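Local coordinates for protein hydroalkoxylation enzyme phnH (Penicillium herquei, PDB 6JJT) that catalyses an enantioselective hydroalkoxylation that closes the ether ring of (2'R)-atrovenetin during phenalenone biosynthesis, working as a homotetramer, at residues Leu34-Ala39 with Glu139-Glu144; Tyr40-Asp43 with Ile49-Leu52; Val113-Ser118 with Asn123-Val128. One frame throughout, in Å; residues are numbered along the deposited sequence. Where two conformers were deposited one is given.

All three contacts belong to one antiparallel beta-barrel. Contacts 1 and 2, both partly buried, share strand 26-44 and have centres about 17 Å apart. Contact 1 closes the barrel, joining the first strand to the start of the last through one backbone bond and a few side-chain touches. Contact 2 is antiparallel strand pairing broken by a bulge, near the end of a hairpin. It rests largely on backbone bonds, and its centre is about 19 Å from the chain centre. Contact 3 is the most buried. It lies across the chain's centre from both others and fastens a loop to strand 110-116 with an asparagine amide, a phenylalanine ring and a water. Contacts 2 and 3 both touch the third subunit.

Contact 1 (Leu34-Ala39 with Glu139-Glu144)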
ATOM      1  N   LEU D  34      18.363   6.727 -14.072  1.00 18.63           N
ATOM      2  CA  LEU D  34      17.023   6.344 -14.467  1.00 19.04           C
ATOM      3  C   LEU D  34      16.538   7.256 -15.586  1.00 18.36           C
ATOM      4  O   LEU D  34      16.958   8.406 -15.706  1.00 20.11           O
ATOM      5  CB  LEU D  34      16.130   6.485 -13.227  1.00 19.21           C
ATOM      6  CG  LEU D  34      16.394   5.520 -12.064  1.00 22.78           C
ATOM      7  CD1 LEU D  34      15.591   5.936 -10.842  1.00 26.64           C
ATOM      8  CD2 LEU D  34      16.109   4.080 -12.453  1.00 23.79           C
ATOM      9  N   THR D  35      15.639   6.710 -16.411  1.00 14.78           N
ATOM     10  CA  THR D  35      14.907   7.515 -17.386  1.00 15.89           C
ATOM     11  C   THR D  35      13.426   7.459 -17.008  1.00 15.68           C
ATOM     12  O   THR D  35      12.928   6.409 -16.563  1.00 14.31           O
ATOM     13  CB  THR D  35      15.179   7.118 -18.848  1.00 17.93           C
ATOM     14  OG1 THR D  35      14.773   5.779 -19.089  1.00 20.34           O
ATOM     15  CG2 THR D  35      16.647   7.251 -19.234  1.00 18.88           C
ATOM     16  N   LYS D  36      12.733   8.580 -17.189  1.00 15.40           N
ATOM     17  CA  LYS D  36      11.345   8.669 -16.767  1.00 15.95           C
ATOM     18  C   LYS D  36      10.512   9.274 -17.872  1.00 16.22           C
ATOM     19  O   LYS D  36      11.022  10.079 -18.660  1.00 17.82           O
ATOM     20  CB  LYS D  36      11.275   9.528 -15.505  1.00 15.51           C
ATOM     21  CG  LYS D  36      12.057   8.960 -14.337  1.00 18.90           C
ATOM     22  CD  LYS D  36      11.806   9.634 -13.016  1.00 22.45           C
ATOM     23  CE  LYS D  36      12.405   8.831 -11.876  1.00 25.17           C
ATOM     24  NZ  LYS D  36      12.012   9.373 -10.547  1.00 31.59           N
ATOM     25  N   GLY D  37       9.240   8.890 -17.915  1.00 15.38           N
ATOM     26  CA  GLY D  37       8.237   9.546 -18.738  1.00 16.05           C
ATOM     27  C   GLY D  37       7.865  10.919 -18.198  1.00 15.28           C
ATOM     28  O   GLY D  37       8.382  11.372 -17.173  1.00 15.96           O
ATOM     29  N   PRO D  38       6.869  11.595 -18.845  1.00 16.74           N
ATOM     30  CA  PRO D  38       6.299  12.847 -18.336  1.00 16.99           C
ATOM     31  C   PRO D  38       5.667  12.642 -16.944  1.00 16.27           C
ATOM     32  O   PRO D  38       5.147  11.560 -16.650  1.00 17.07           O
ATOM     33  CB  PRO D  38       5.181  13.152 -19.377  1.00 18.06           C
ATOM     34  CG  PRO D  38       5.543  12.323 -20.586  1.00 20.90           C
ATOM     35  CD  PRO D  38       6.190  11.079 -20.042  1.00 19.04           C
ATOM     36  N   ALA D  39       5.675  13.674 -16.110  1.00 15.50           N
ATOM     37  CA  ALA D  39       4.943  13.662 -14.840  1.00 15.63           C
ATOM     38  C   ALA D  39       3.499  14.079 -15.120  1.00 14.45           C
ATOM     39  O   ALA D  39       3.236  15.226 -15.469  1.00 13.90           O
ATOM     40  CB  ALA D  39       5.604  14.593 -13.850  1.00 16.48           C
ATOM     41  N   GLU D 139      20.812  16.732 -10.713  1.00 28.11           N
ATOM     42  CA  GLU D 139      20.703  15.564 -11.588  1.00 26.37           C
ATOM     43  C   GLU D 139      19.909  14.471 -10.873  1.00 23.84           C
ATOM     44  O   GLU D 139      20.475  13.515 -10.359  1.00 22.39           O
ATOM     45  CB  GLU D 139      22.078  15.067 -12.028  1.00 29.90           C
ATOM     46  CG  GLU D 139      22.710  15.981 -13.049  1.00 39.92           C
ATOM     47  CD  GLU D 139      24.210  15.846 -13.233  1.00 52.18           C
ATOM     48  OE1 GLU D 139      24.833  15.001 -12.536  1.00 56.49           O
ATOM     49  OE2 GLU D 139      24.765  16.607 -14.071  1.00 63.20           O
ATOM     50  N   ILE D 140      18.594  14.666 -10.816  1.00 22.15           N
ATOM     51  CA  ILE D 140      17.740  13.934  -9.878  1.00 20.95           C
ATOM     52  C   ILE D 140      17.603  12.466 -10.273  1.00 20.42           C
ATOM     53  O   ILE D 140      17.167  11.652  -9.455  1.00 24.69           O
ATOM     54  CB  ILE D 140      16.344  14.569  -9.702  1.00 24.74           C
ATOM     55  CG1 ILE D 140      15.520  14.548 -10.989  1.00 26.52           C
ATOM     56  CG2 ILE D 140      16.419  15.959  -9.098  1.00 28.44           C
ATOM     57  CD1 ILE D 140      14.142  15.183 -10.852  1.00 32.08           C
ATOM     58  N   ASN D 141      17.973  12.135 -11.509  1.00 22.56           N
ATOM     59  CA  ASN D 141      17.774  10.801 -12.062  1.00 22.69           C
ATOM     60  C   ASN D 141      18.977   9.881 -11.805  1.00 20.44           C
ATOM     61  O   ASN D 141      18.921   8.696 -12.145  1.00 18.87           O
ATOM     62  CB  ASN D 141      17.226  10.863 -13.486  1.00 23.86           C
ATOM     63  CG  ASN D 141      15.793  11.371 -13.534  1.00 29.37           C
ATOM     64  OD1 ASN D 141      14.991  11.129 -12.631  1.00 32.33           O
ATOM     65  ND2 ASN D 141      15.458  12.087 -14.590  1.00 34.93           N
ATOM     66  N   PHE D 142      20.061  10.410 -11.206  1.00 18.05           N
ATOM     67  CA  PHE D 142      21.192   9.570 -10.835  1.00 17.02           C
ATOM     68  C   PHE D 142      21.302   9.494  -9.317  1.00 16.11           C
ATOM     69  O   PHE D 142      21.520  10.522  -8.660  1.00 15.66           O
ATOM     70  CB  PHE D 142      22.524  10.095 -11.405  1.00 17.25           C
ATOM     71  CG  PHE D 142      23.672   9.185 -11.044  1.00 17.50           C
ATOM     72  CD1 PHE D 142      23.849   7.975 -11.690  1.00 18.81           C
ATOM     73  CD2 PHE D 142      24.543   9.487 -10.010  1.00 16.71           C
ATOM     74  CE1 PHE D 142      24.871   7.087 -11.339  1.00 18.10           C
ATOM     75  CE2 PHE D 142      25.568   8.614  -9.666  1.00 17.17           C
ATOM     76  CZ  PHE D 142      25.738   7.413 -10.322  1.00 16.30           C
ATOM     77  N   LEU D 143      21.109   8.281  -8.771  1.00 15.25           N
ATOM     78  CA  LEU D 143      21.135   8.092  -7.326  1.00 14.95           C
ATOM     79  C   LEU D 143      22.127   7.028  -6.920  1.00 15.17           C
ATOM     80  O   LEU D 143      22.396   6.081  -7.633  1.00 14.71           O
ATOM     81  CB  LEU D 143      19.745   7.688  -6.812  1.00 15.97           C
ATOM     82  CG  LEU D 143      18.626   8.693  -7.077  1.00 20.62           C
ATOM     83  CD1 LEU D 143      17.829   8.311  -8.335  1.00 21.90           C
ATOM     84  CD2 LEU D 143      17.705   8.709  -5.851  1.00 21.99           C
ATOM     85  N   GLU D 144      22.684   7.240  -5.735  1.00 14.27           N
ATOM     86  CA  GLU D 144      23.559   6.274  -5.113  1.00 14.67           C
ATOM     87  C   GLU D 144      22.875   5.710  -3.868  1.00 12.47           C
ATOM     88  O   GLU D 144      22.381   6.515  -3.076  1.00 14.70           O
ATOM     89  CB  GLU D 144      24.881   6.957  -4.712  1.00 15.92           C
ATOM     90  CG  GLU D 144      25.773   7.199  -5.915  1.00 19.68           C
ATOM     91  CD  GLU D 144      26.912   8.165  -5.654  1.00 22.32           C
ATOM     92  OE1 GLU D 144      26.928   8.811  -4.613  1.00 22.94           O
ATOM     93  OE2 GLU D 144      27.775   8.253  -6.527  1.00 27.62           O
TER
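Leu34 and Asn141 meet through their backbones. Leu34 N donates to Asn141 O at 2.8 Å, and the bond is fairly straight, with 166° at the hydrogen. Asn141 is the third residue of a type I beta turn from Glu139 to Phe142. The turn is closed by a bond of 3.2 Å from Phe142 N to Glu139 O.

The side chain of Asn141 lies along the backbone of strand 26-44. The backbone of Asn141 sets its CB 3.3 Å from Leu34 O. Its CG stands beside its own backbone N, opposite the carbonyl carbon (chi1 -69°), and this directs the amide toward Lys36. There OD1 meets the aliphatic part of the lysine: Lys36 CD and CE are each 3.5 Å from Asn141 OD1. Lys36 NZ is farther from Asn141 OD1, at 4.0 Å, so the touch is made by methylenes more than by the ammonium group. The lysine chain is extended beyond CG, and the two side chains cross at a slant.

On the apolar side, Leu34 CD1 and Leu143 CD1 touch at 4.1 Å. The two leucine side chains cross at about a right angle, and both residues are buried.

The contact joins strand 26-44 to the turn that leads into the last strand, 142-148, and to the start of that strand. Leu143 also has a backbone bond to Ala32, which continues the pairing along strand 26-44. On the far side of that strand, Thr35 and Gly37 bond to strand 48-61. Glu144 pairs with Thr133 of strand 129-133.

Contact 2 (Tyr40-Asp43 with Ile49-Leu52); sequences YIYD and IKAL
A classic beta bulge interrupts the antiparallel hairpin of strands 26-44 and 48-61, where Tyr42 and Asp43 both face Lys50. The pairing is regular at one end: Tyr40 N donates to Leu52 O, and Leu52 N to Tyr40 O. Ile41 and Ala51 form a non-hydrogen-bonded pair. Then the register shifts by one. Lys50 O receives a bond of 2.9 Å from Tyr42 N and a weak one of 3.4 Å from Asp43 N. Lys50 N returns a bond of 2.8 Å to Asp43 O.

The Tyr42 ring folds back over the opposite strand. Its CG sits between the backbone N and the carbonyl carbon (chi1 59°), which swings the ring across Lys50. Lys50 O lies over one face, offset toward the rim, and Tyr42 CZ is 3.5 Å from Lys50 CB. Leu52 N is at the ring edge. A water joins Tyr42 OH, 2.6 Å away, to Ala51 O, to which it donates.

Asp43 and Lys50 run side by side, pointing the same way. Asp43 OD2 and Lys50 NZ are 4.1 Å apart, too far for a salt bridge. On the face that carries Ile41 and Ala51, Ile41 CG2 reaches Ile49 CG2 at 3.8 Å.

The third subunit also packs here: its Leu101 touches Tyr42 and Leu52, and its Asn99 bonds to Ile41 O. Strand 48-61 pairs on its other side with strand 67-79, where backbone hydrogen bonds link Ile49 to Arg78 and Ala51 to Ser76.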
ATOM      1  N   TYR D  40       2.550  13.149 -14.945  1.00 11.94           N
ATOM      2  CA  TYR D  40       1.149  13.419 -15.182  1.00 11.07           C
ATOM      3  C   TYR D  40       0.484  13.811 -13.856  1.00 10.14           C
ATOM      4  O   TYR D  40       0.280  12.960 -12.987  1.00 10.24           O
ATOM      5  CB  TYR D  40       0.477  12.179 -15.762  1.00 11.87           C
ATOM      6  CG  TYR D  40       0.818  11.947 -17.203  1.00 11.34           C
ATOM      7  CD1 TYR D  40       1.931  11.223 -17.573  1.00 12.96           C
ATOM      8  CD2 TYR D  40      -0.024  12.435 -18.189  1.00 11.36           C
ATOM      9  CE1 TYR D  40       2.217  10.988 -18.920  1.00 13.15           C
ATOM     10  CE2 TYR D  40       0.264  12.239 -19.528  1.00 12.44           C
ATOM     11  CZ  TYR D  40       1.350  11.486 -19.878  1.00 13.09           C
ATOM     12  OH  TYR D  40       1.627  11.270 -21.205  1.00 13.87           O
ATOM     13  N   ILE D  41       0.183  15.093 -13.677  1.00 10.12           N
ATOM     14  CA  ILE D  41      -0.494  15.595 -12.505  1.00 10.91           C
ATOM     15  C   ILE D  41      -1.977  15.275 -12.621  1.00 10.35           C
ATOM     16  O   ILE D  41      -2.650  15.736 -13.551  1.00  9.73           O
ATOM     17  CB  ILE D  41      -0.260  17.116 -12.317  1.00 11.99           C
ATOM     18  CG1 ILE D  41       1.237  17.384 -12.132  1.00 15.12           C
ATOM     19  CG2 ILE D  41      -1.061  17.653 -11.153  1.00 12.91           C
ATOM     20  CD1 ILE D  41       1.710  18.755 -12.618  1.00 20.64           C
ATOM     21  N   TYR D  42      -2.491  14.487 -11.663  1.00  8.58           N
ATOM     22  CA  TYR D  42      -3.908  14.151 -11.666  1.00  9.27           C
ATOM     23  C   TYR D  42      -4.713  14.885 -10.589  1.00  9.42           C
ATOM     24  O   TYR D  42      -5.926  14.978 -10.696  1.00 10.01           O
ATOM     25  CB  TYR D  42      -4.120  12.634 -11.578  1.00  8.03           C
ATOM     26  CG  TYR D  42      -3.541  11.970 -10.351  1.00  8.08           C
ATOM     27  CD1 TYR D  42      -2.246  11.491 -10.322  1.00  8.00           C
ATOM     28  CD2 TYR D  42      -4.308  11.890  -9.189  1.00  8.22           C
ATOM     29  CE1 TYR D  42      -1.737  10.908  -9.162  1.00  8.38           C
ATOM     30  CE2 TYR D  42      -3.805  11.339  -8.012  1.00  8.80           C
ATOM     31  CZ  TYR D  42      -2.516  10.861  -8.017  1.00  8.50           C
ATOM     32  OH  TYR D  42      -1.974  10.284  -6.882  1.00 10.61           O
ATOM     33  N   ASP D  43      -4.037  15.428  -9.573  1.00  9.45           N
ATOM     34  CA  ASP D  43      -4.782  16.050  -8.485  1.00 11.94           C
ATOM     35  C   ASP D  43      -3.980  17.242  -7.973  1.00 14.80           C
ATOM     36  O   ASP D  43      -2.997  17.050  -7.261  1.00 15.46           O
ATOM     37  CB  ASP D  43      -5.099  15.041  -7.364  1.00 12.57           C
ATOM     38  CG  ASP D  43      -6.088  15.516  -6.288  1.00 14.62           C
ATOM     39  OD1 ASP D  43      -6.199  16.734  -6.133  1.00 15.86           O
ATOM     40  OD2 ASP D  43      -6.694  14.587  -5.618  1.00 16.83           O
ATOM     41  N   ILE D  49      -0.116  18.627  -4.611  1.00 19.08           N
ATOM     42  CA  ILE D  49       0.004  18.244  -6.029  1.00 17.57           C
ATOM     43  C   ILE D  49       0.430  16.779  -6.184  1.00 13.31           C
ATOM     44  O   ILE D  49       1.533  16.397  -5.797  1.00 12.63           O
ATOM     45  CB  ILE D  49       1.035  19.080  -6.799  1.00 22.13           C
ATOM     46  CG1 ILE D  49       0.625  20.546  -6.763  1.00 24.58           C
ATOM     47  CG2 ILE D  49       1.240  18.567  -8.225  1.00 21.85           C
ATOM     48  CD1 ILE D  49      -0.825  20.604  -6.454  1.00 25.55           C
ATOM     49  N   LYS D  50      -0.410  15.970  -6.866  1.00 11.91           N
ATOM     50  CA  LYS D  50      -0.243  14.505  -6.949  1.00 10.49           C
ATOM     51  C   LYS D  50      -0.010  14.106  -8.411  1.00  9.26           C
ATOM     52  O   LYS D  50      -0.778  14.571  -9.292  1.00 10.17           O
ATOM     53  CB  LYS D  50      -1.447  13.756  -6.371  1.00 10.36           C
ATOM     54  CG  LYS D  50      -1.772  14.119  -4.912  1.00 13.29           C
ATOM     55  CD  LYS D  50      -2.834  13.166  -4.417  1.00 16.88           C
ATOM     56  CE  LYS D  50      -3.579  13.693  -3.209  1.00 20.27           C
ATOM     57  NZ  LYS D  50      -4.545  12.641  -2.773  1.00 25.65           N
ATOM     58  N   ALA D  51       1.008  13.282  -8.687  1.00  9.06           N
ATOM     59  CA  ALA D  51       1.373  12.908 -10.044  1.00  9.49           C
ATOM     60  C   ALA D  51       1.722  11.437 -10.122  1.00  9.35           C
ATOM     61  O   ALA D  51       2.128  10.789  -9.133  1.00  9.80           O
ATOM     62  CB  ALA D  51       2.566  13.728 -10.488  1.00 11.67           C
ATOM     63  N   LEU D  52       1.561  10.893 -11.327  1.00  9.21           N
ATOM     64  CA  LEU D  52       2.039   9.571 -11.678  1.00  9.14           C
ATOM     65  C   LEU D  52       3.113   9.732 -12.746  1.00  9.77           C
ATOM     66  O   LEU D  52       2.927  10.604 -13.644  1.00 10.70           O
ATOM     67  CB  LEU D  52       0.885   8.712 -12.222  1.00 10.21           C
ATOM     68  CG  LEU D  52       1.315   7.328 -12.760  1.00 10.09           C
ATOM     69  CD1 LEU D  52       0.234   6.256 -12.560  1.00 12.51           C
ATOM     70  CD2 LEU D  52       1.705   7.360 -14.242  1.00 11.99           C
TER
HETATM   71  O   HOH W   1       0.571  10.302  -6.585  1.00 19.19           O

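Contact 3 (Val113-Ser118 with Asn123-Val128); sequences VLFDTS and NWLNNV
Asn126 turns its CG beside its own backbone N (chi1 -68°), which brings its amide against the backbone of Thr117. Phe115 takes the same kind of setting (chi1 -57°) and meets Leu125. The contact folds the 3-10 segment 123-126, in the loop before strand 129-133, back onto barrel strand 110-116.

The Asn126 amide grips Thr117 at two points. Thr117 N donates to Asn126 OD1 at 2.9 Å, in the carbonyl plane and on a lone pair. Asn126 ND2 donates to Thr117 O at 2.8 Å. Asn126 ND2 also bonds to Asp81 of the second subunit, so one amide nitrogen serves both the loop contact and the subunit interface. Thr117 OG1 bonds to Asn99 O and Ser119 N.

Leu125 CD2 sits over the centre of the Phe115 ring as a CH-pi contact, 4.2 Å from the centroid. Leu125 CB meets Phe115 CB, and Val128 CG1 meets Phe115 CE2 at 4.0 Å. Ile100 of strand 99-107 touches both Phe115 and Leu125.

A water bridges the two segments: it accepts from Phe115 N at 2.9 Å and lies 2.7 Å from Val128 O, to which it can donate.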
ATOM      1  N   VAL D 113      14.628   1.773   0.294  1.00  9.92           N
ATOM      2  CA  VAL D 113      14.460   0.754  -0.716  1.00 10.07           C
ATOM      3  C   VAL D 113      14.392  -0.605  -0.057  1.00  9.65           C
ATOM      4  O   VAL D 113      15.157  -0.904   0.883  1.00  9.72           O
ATOM      5  CB  VAL D 113      15.679   0.749  -1.665  1.00 13.13           C
ATOM      6  CG1 VAL D 113      15.430  -0.143  -2.857  1.00 15.90           C
ATOM      7  CG2 VAL D 113      16.038   2.138  -2.128  1.00 14.10           C
ATOM      8  N   LEU D 114      13.504  -1.442  -0.575  1.00  8.94           N
ATOM      9  CA  LEU D 114      13.385  -2.848  -0.279  1.00  9.52           C
ATOM     10  C   LEU D 114      13.420  -3.623  -1.601  1.00  9.17           C
ATOM     11  O   LEU D 114      13.144  -3.029  -2.660  1.00  9.43           O
ATOM     12  CB  LEU D 114      12.081  -3.144   0.481  1.00  9.66           C
ATOM     13  CG  LEU D 114      12.018  -2.554   1.884  1.00 10.00           C
ATOM     14  CD1 LEU D 114      10.569  -2.539   2.364  1.00 11.81           C
ATOM     15  CD2 LEU D 114      12.913  -3.295   2.880  1.00 11.30           C
ATOM     16  N   PHE D 115      13.712  -4.919  -1.536  1.00  9.12           N
ATOM     17  CA  PHE D 115      13.923  -5.764  -2.704  1.00  8.96           C
ATOM     18  C   PHE D 115      13.224  -7.094  -2.559  1.00 10.14           C
ATOM     19  O   PHE D 115      13.056  -7.612  -1.447  1.00 10.15           O
ATOM     20  CB  PHE D 115      15.423  -6.122  -2.846  1.00 10.72           C
ATOM     21  CG  PHE D 115      16.337  -4.921  -2.932  1.00 11.32           C
ATOM     22  CD1 PHE D 115      16.565  -4.291  -4.167  1.00 12.53           C
ATOM     23  CD2 PHE D 115      16.895  -4.366  -1.789  1.00 12.12           C
ATOM     24  CE1 PHE D 115      17.410  -3.181  -4.241  1.00 13.31           C
ATOM     25  CE2 PHE D 115      17.690  -3.242  -1.857  1.00 14.55           C
ATOM     26  CZ  PHE D 115      17.949  -2.647  -3.078  1.00 13.15           C
ATOM     27  N   ASP D 116      12.770  -7.647  -3.694  1.00  9.79           N
ATOM     28  CA  ASP D 116      12.202  -8.974  -3.722  0.50 10.19           C
ATOM     29  C   ASP D 116      12.702  -9.713  -4.948  1.00 11.02           C
ATOM     30  O   ASP D 116      12.472  -9.282  -6.089  1.00 10.06           O
ATOM     31  CB  ASP D 116      10.672  -8.912  -3.730  0.50 11.67           C
ATOM     32  CG  ASP D 116       9.991 -10.203  -3.340  0.50 13.06           C
ATOM     33  OD1 ASP D 116      10.458 -11.280  -3.745  0.50 15.22           O
ATOM     34  OD2 ASP D 116       9.001 -10.122  -2.620  0.50 14.56           O
ATOM     35  N   THR D 117      13.344 -10.849  -4.701  1.00 11.42           N
ATOM     36  CA  THR D 117      13.748 -11.741  -5.788  1.00 12.90           C
ATOM     37  C   THR D 117      13.802 -13.167  -5.263  1.00 13.34           C
ATOM     38  O   THR D 117      14.271 -13.377  -4.134  1.00 16.25           O
ATOM     39  CB  THR D 117      15.075 -11.292  -6.411  1.00 12.52           C
ATOM     40  OG1 THR D 117      15.301 -12.185  -7.503  1.00 13.75           O
ATOM     41  CG2 THR D 117      16.272 -11.376  -5.492  1.00 13.23           C
ATOM     42  N   SER D 118      13.450 -14.143  -6.087  1.00 13.75           N
ATOM     43  CA  SER D 118      13.705 -15.547  -5.741  1.00 14.61           C
ATOM     44  C   SER D 118      14.996 -16.072  -6.372  1.00 15.48           C
ATOM     45  O   SER D 118      15.307 -17.257  -6.181  1.00 17.30           O
ATOM     46  CB  SER D 118      12.543 -16.445  -6.076  1.00 13.89           C
ATOM     47  OG  SER D 118      12.152 -16.267  -7.425  1.00 14.54           O
ATOM     48  N   ASN D 123      19.183 -13.453  -3.877  1.00 17.79           N
ATOM     49  CA  ASN D 123      18.113 -13.408  -2.879  1.00 18.85           C
ATOM     50  C   ASN D 123      18.600 -12.911  -1.508  1.00 16.84           C
ATOM     51  O   ASN D 123      17.765 -12.659  -0.656  1.00 17.02           O
ATOM     52  CB  ASN D 123      17.195 -14.625  -2.913  1.00 23.64           C
ATOM     53  CG  ASN D 123      17.902 -15.864  -2.434  1.00 28.55           C
ATOM     54  OD1 ASN D 123      19.019 -15.776  -1.935  1.00 27.28           O
ATOM     55  ND2 ASN D 123      17.247 -17.016  -2.573  1.00 33.41           N
ATOM     56  N   TRP D 124      19.899 -12.741  -1.284  1.00 16.01           N
ATOM     57  CA  TRP D 124      20.393 -11.975  -0.144  1.00 16.51           C
ATOM     58  C   TRP D 124      19.742 -10.581  -0.069  1.00 14.90           C
ATOM     59  O   TRP D 124      19.639  -9.983   1.002  1.00 15.04           O
ATOM     60  CB  TRP D 124      21.939 -11.922  -0.161  1.00 19.30           C
ATOM     61  CG  TRP D 124      22.547 -11.276  -1.370  1.00 17.81           C
ATOM     62  CD1 TRP D 124      22.847 -11.863  -2.572  1.00 19.81           C
ATOM     63  CD2 TRP D 124      22.901  -9.902  -1.531  1.00 17.91           C
ATOM     64  NE1 TRP D 124      23.348 -10.941  -3.457  1.00 19.54           N
ATOM     65  CE2 TRP D 124      23.407  -9.724  -2.839  1.00 19.59           C
ATOM     66  CE3 TRP D 124      22.822  -8.809  -0.674  1.00 19.93           C
ATOM     67  CZ2 TRP D 124      23.829  -8.486  -3.323  1.00 19.85           C
ATOM     68  CZ3 TRP D 124      23.262  -7.591  -1.136  1.00 21.39           C
ATOM     69  CH2 TRP D 124      23.754  -7.426  -2.439  1.00 24.10           C
ATOM     70  N   LEU D 125      19.303 -10.037  -1.216  1.00 14.98           N
ATOM     71  CA  LEU D 125      18.702  -8.702  -1.225  1.00 13.48           C
ATOM     72  C   LEU D 125      17.347  -8.687  -0.517  1.00 12.54           C
ATOM     73  O   LEU D 125      16.928  -7.627  -0.054  1.00 11.92           O
ATOM     74  CB  LEU D 125      18.529  -8.207  -2.669  1.00 14.64           C
ATOM     75  CG  LEU D 125      19.814  -7.787  -3.374  1.00 16.18           C
ATOM     76  CD1 LEU D 125      19.556  -7.629  -4.873  1.00 16.92           C
ATOM     77  CD2 LEU D 125      20.300  -6.471  -2.733  1.00 17.08           C
ATOM     78  N   ASN D 126      16.744  -9.861  -0.367  1.00 12.39           N
ATOM     79  CA  ASN D 126      15.473  -9.926   0.316  1.00 13.80           C
ATOM     80  C   ASN D 126      15.596  -9.500   1.770  1.00 14.92           C
ATOM     81  O   ASN D 126      14.597  -9.115   2.398  1.00 15.01           O
ATOM     82  CB  ASN D 126      14.886 -11.334   0.273  1.00 13.55           C
ATOM     83  CG  ASN D 126      14.460 -11.772  -1.112  1.00 14.43           C
ATOM     84  OD1 ASN D 126      14.233 -10.948  -1.990  1.00 13.85           O
ATOM     85  ND2 ASN D 126      14.336 -13.057  -1.315  1.00 16.32           N
ATOM     86  N   ASN D 127      16.818  -9.610   2.305  1.00 13.12           N
ATOM     87  CA  ASN D 127      17.050  -9.236   3.686  1.00 13.95           C
ATOM     88  C   ASN D 127      17.648  -7.853   3.826  1.00 13.34           C
ATOM     89  O   ASN D 127      18.055  -7.494   4.931  1.00 13.82           O
ATOM     90  CB  ASN D 127      17.948 -10.266   4.383  1.00 15.33           C
ATOM     91  CG  ASN D 127      17.295 -11.623   4.391  1.00 23.19           C
ATOM     92  OD1 ASN D 127      16.111 -11.748   4.704  1.00 22.17           O
ATOM     93  ND2 ASN D 127      18.023 -12.632   3.938  1.00 27.06           N
ATOM     94  N   VAL D 128      17.699  -7.054   2.761  1.00 11.90           N
ATOM     95  CA  VAL D 128      18.357  -5.764   2.778  1.00 11.67           C
ATOM     96  C   VAL D 128      17.381  -4.590   2.885  1.00 11.28           C
ATOM     97  O   VAL D 128      16.397  -4.496   2.125  1.00 11.89           O
ATOM     98  CB  VAL D 128      19.241  -5.564   1.518  1.00 12.37           C
ATOM     99  CG1 VAL D 128      19.782  -4.147   1.390  1.00 14.13           C
ATOM    100  CG2 VAL D 128      20.364  -6.624   1.513  1.00 12.99           C
TER
HETATM  101  O   HOH W   2      14.507  -6.085   1.024  1.00 10.70           O